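Local coordinates for inositol 2-dehydrogenase (PDB 4HKT), which catalyses the NAD-dependent oxidation of myo-inositol to scyllo-inosose (2-keto-myo-inositol), the first step of myo-inositol degradation, at residues G235-R239 with A251-R255. Residues are numbered along the deposited sequence; the frame is centred on the assembly and turned at random.
Sequences GYDQR and AENQR. With EDO (1,2-ethanediol), chain R.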
loop_
_atom_site.group_PDB
_atom_site.type_symbol
_atom_site.label_atom_id
_atom_site.label_comp_id
_atom_site.label_asym_id
_atom_site.label_seq_id
_atom_site.Cartn_x
_atom_site.Cartn_y
_atom_site.Cartn_z
ATOM N N GLY B 235 0.831 18.145 -0.116
ATOM C CA GLY B 235 -0.543 18.378 -0.546
ATOM C C GLY B 235 -1.600 18.272 0.564
ATOM O O GLY B 235 -1.309 18.427 1.751
ATOM N N TYR B 236 -2.839 18.070 0.145
ATOM C CA TYR B 236 -3.987 18.195 0.985
ATOM C C TYR B 236 -4.216 16.871 1.732
ATOM O O TYR B 236 -4.726 15.906 1.163
ATOM C CB TYR B 236 -5.185 18.557 0.134
ATOM C CG TYR B 236 -6.417 19.084 0.841
ATOM C CD1 TYR B 236 -6.332 19.776 2.056
ATOM C CD2 TYR B 236 -7.680 18.943 0.249
ATOM C CE1 TYR B 236 -7.460 20.303 2.651
ATOM C CE2 TYR B 236 -8.803 19.465 0.825
ATOM C CZ TYR B 236 -8.693 20.146 2.022
ATOM O OH TYR B 236 -9.823 20.669 2.576
ATOM N N ASP B 237 -3.760 16.830 2.973
ATOM C CA ASP B 237 -3.804 15.624 3.800
ATOM C C ASP B 237 -5.147 15.540 4.494
ATOM O O ASP B 237 -5.509 16.426 5.201
ATOM C CB ASP B 237 -2.645 15.677 4.817
ATOM C CG ASP B 237 -2.396 14.351 5.527
ATOM O OD1 ASP B 237 -3.197 13.376 5.382
ATOM O OD2 ASP B 237 -1.381 14.309 6.256
ATOM N N GLN B 238 -5.911 14.496 4.226
ATOM C CA GLN B 238 -7.259 14.375 4.733
ATOM C C GLN B 238 -7.485 12.931 5.128
ATOM O O GLN B 238 -7.966 12.128 4.332
ATOM C CB GLN B 238 -8.307 14.766 3.658
ATOM C CG GLN B 238 -8.225 16.190 3.120
ATOM C CD GLN B 238 -8.863 17.162 4.057
ATOM O OE1 GLN B 238 -10.073 17.372 4.019
ATOM N NE2 GLN B 238 -8.058 17.787 4.900
ATOM N N ARG B 239 -7.130 12.585 6.361
ATOM C CA ARG B 239 -7.290 11.210 6.838
ATOM C C ARG B 239 -8.238 11.099 7.999
ATOM O O ARG B 239 -8.332 11.995 8.822
ATOM C CB ARG B 239 -5.957 10.654 7.252
ATOM C CG ARG B 239 -5.116 10.234 6.067
ATOM C CD ARG B 239 -3.758 9.842 6.602
ATOM N NE ARG B 239 -2.919 10.995 6.870
ATOM C CZ ARG B 239 -1.951 11.038 7.793
ATOM N NH1 ARG B 239 -1.738 10.017 8.599
ATOM N NH2 ARG B 239 -1.197 12.125 7.923
ATOM N N ALA B 251 -9.934 5.755 6.077
ATOM C CA ALA B 251 -9.891 6.159 4.691
ATOM C C ALA B 251 -8.531 6.770 4.470
ATOM O O ALA B 251 -8.121 7.681 5.197
ATOM C CB ALA B 251 -10.961 7.158 4.357
ATOM N N GLU B 252 -7.840 6.223 3.477
ATOM C CA GLU B 252 -6.532 6.710 3.050
ATOM C C GLU B 252 -6.666 8.018 2.261
ATOM O O GLU B 252 -7.756 8.388 1.788
ATOM C CB GLU B 252 -5.808 5.635 2.200
ATOM C CG GLU B 252 -6.405 5.492 0.798
ATOM C CD GLU B 252 -6.023 4.197 0.073
ATOM O OE1 GLU B 252 -6.067 3.106 0.690
ATOM O OE2 GLU B 252 -5.754 4.275 -1.154
ATOM N N ASN B 253 -5.540 8.709 2.122
ATOM C CA ASN B 253 -5.501 9.920 1.313
ATOM C C ASN B 253 -5.775 9.615 -0.161
ATOM O O ASN B 253 -5.411 8.561 -0.659
ATOM C CB ASN B 253 -4.149 10.571 1.424
ATOM C CG ASN B 253 -4.079 11.542 2.582
ATOM O OD1 ASN B 253 -5.011 12.320 2.826
ATOM N ND2 ASN B 253 -2.964 11.533 3.269
ATOM N N GLN B 254 -6.341 10.593 -0.841
ATOM C CA GLN B 254 -6.537 10.545 -2.278
ATOM C C GLN B 254 -5.483 11.386 -2.993
ATOM O O GLN B 254 -5.016 12.423 -2.496
ATOM C CB GLN B 254 -7.949 11.076 -2.611
ATOM C CG GLN B 254 -9.068 10.166 -2.156
ATOM C CD GLN B 254 -9.108 8.904 -2.983
ATOM O OE1 GLN B 254 -9.032 8.971 -4.212
ATOM N NE2 GLN B 254 -9.198 7.746 -2.325
ATOM N N ARG B 255 -5.126 10.946 -4.190
ATOM C CA ARG B 255 -4.252 11.735 -5.066
ATOM C C ARG B 255 -4.874 11.666 -6.492
ATOM O O ARG B 255 -5.619 10.716 -6.781
ATOM C CB ARG B 255 -2.857 11.134 -5.023
ATOM C CG ARG B 255 -2.846 9.634 -5.288
ATOM C CD ARG B 255 -1.435 9.102 -5.433
ATOM N NE ARG B 255 -0.569 9.395 -4.287
ATOM C CZ ARG B 255 -0.592 8.781 -3.097
ATOM N NH1 ARG B 255 -1.471 7.819 -2.813
ATOM N NH2 ARG B 255 0.267 9.174 -2.148
HETATM C C1 EDO R . -1.515 8.483 2.817
HETATM O O1 EDO R . -1.048 9.761 2.987
HETATM C C2 EDO R . -2.577 8.336 3.863
HETATM O O2 EDO R . -3.431 7.313 3.467
HETATM O O HOH W 1 -5.690 14.957 -1.360
HETATM O O HOH W 2 -8.729 11.143 1.894
#
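With chi1 at -167° Asp237 carries its CG opposite the backbone N, and Asn253 on the facing loop (chi1 -89°) brings its amide across to it, the two side chains crossing at about a right angle. An asparagine suits this place because its amide offers an acceptor and a donor at once. Its OD1 takes the backbone N-H of Gln238 in a nearly straight bond (N to OD1 2.7 Å), lying in the carbonyl plane, while ND2 reaches Asp237 OD1 at 2.8 Å, well above the carboxylate plane. Arg239, bent at chi3, grips the same carboxylate side-on through its in-plane syn lone pairs, NE on OD1 and NH2 on OD2. An aspartate fits because its two oxygens serve the arginine while OD1 also serves the amide; the arginine can reach Asp237 and Glu241 of the fourth subunit together. A leucine in place of Asp237 would probably cost the guanidinium the grip that sets its orientation and leave one N-H of Asn253 ND2 without its acceptor. The other binds O1 of an ethanediol, probably from the crystallisation liquor, at 2.6 Å.

Water joins the backbones, linking Tyr236 O with Gln254 O and Gln238 O with Glu252 O. Gln238 folds back, giving NE2 to Asp237 O (2.9 Å) and setting CD over one Tyr236 ring face, toward the rim; its OE1 bonds to Tyr280.

The contact lies where the chain leaves strand 248-251, outermost in its mixed sheet within this chain, water and the Asn253 amide bridging to strand 237-244. Strand 144-152 flanks 237-244, helix 127-137 packs on Gln238 and Ala251, and Ala251 continues the sheet antiparallel into the second subunit.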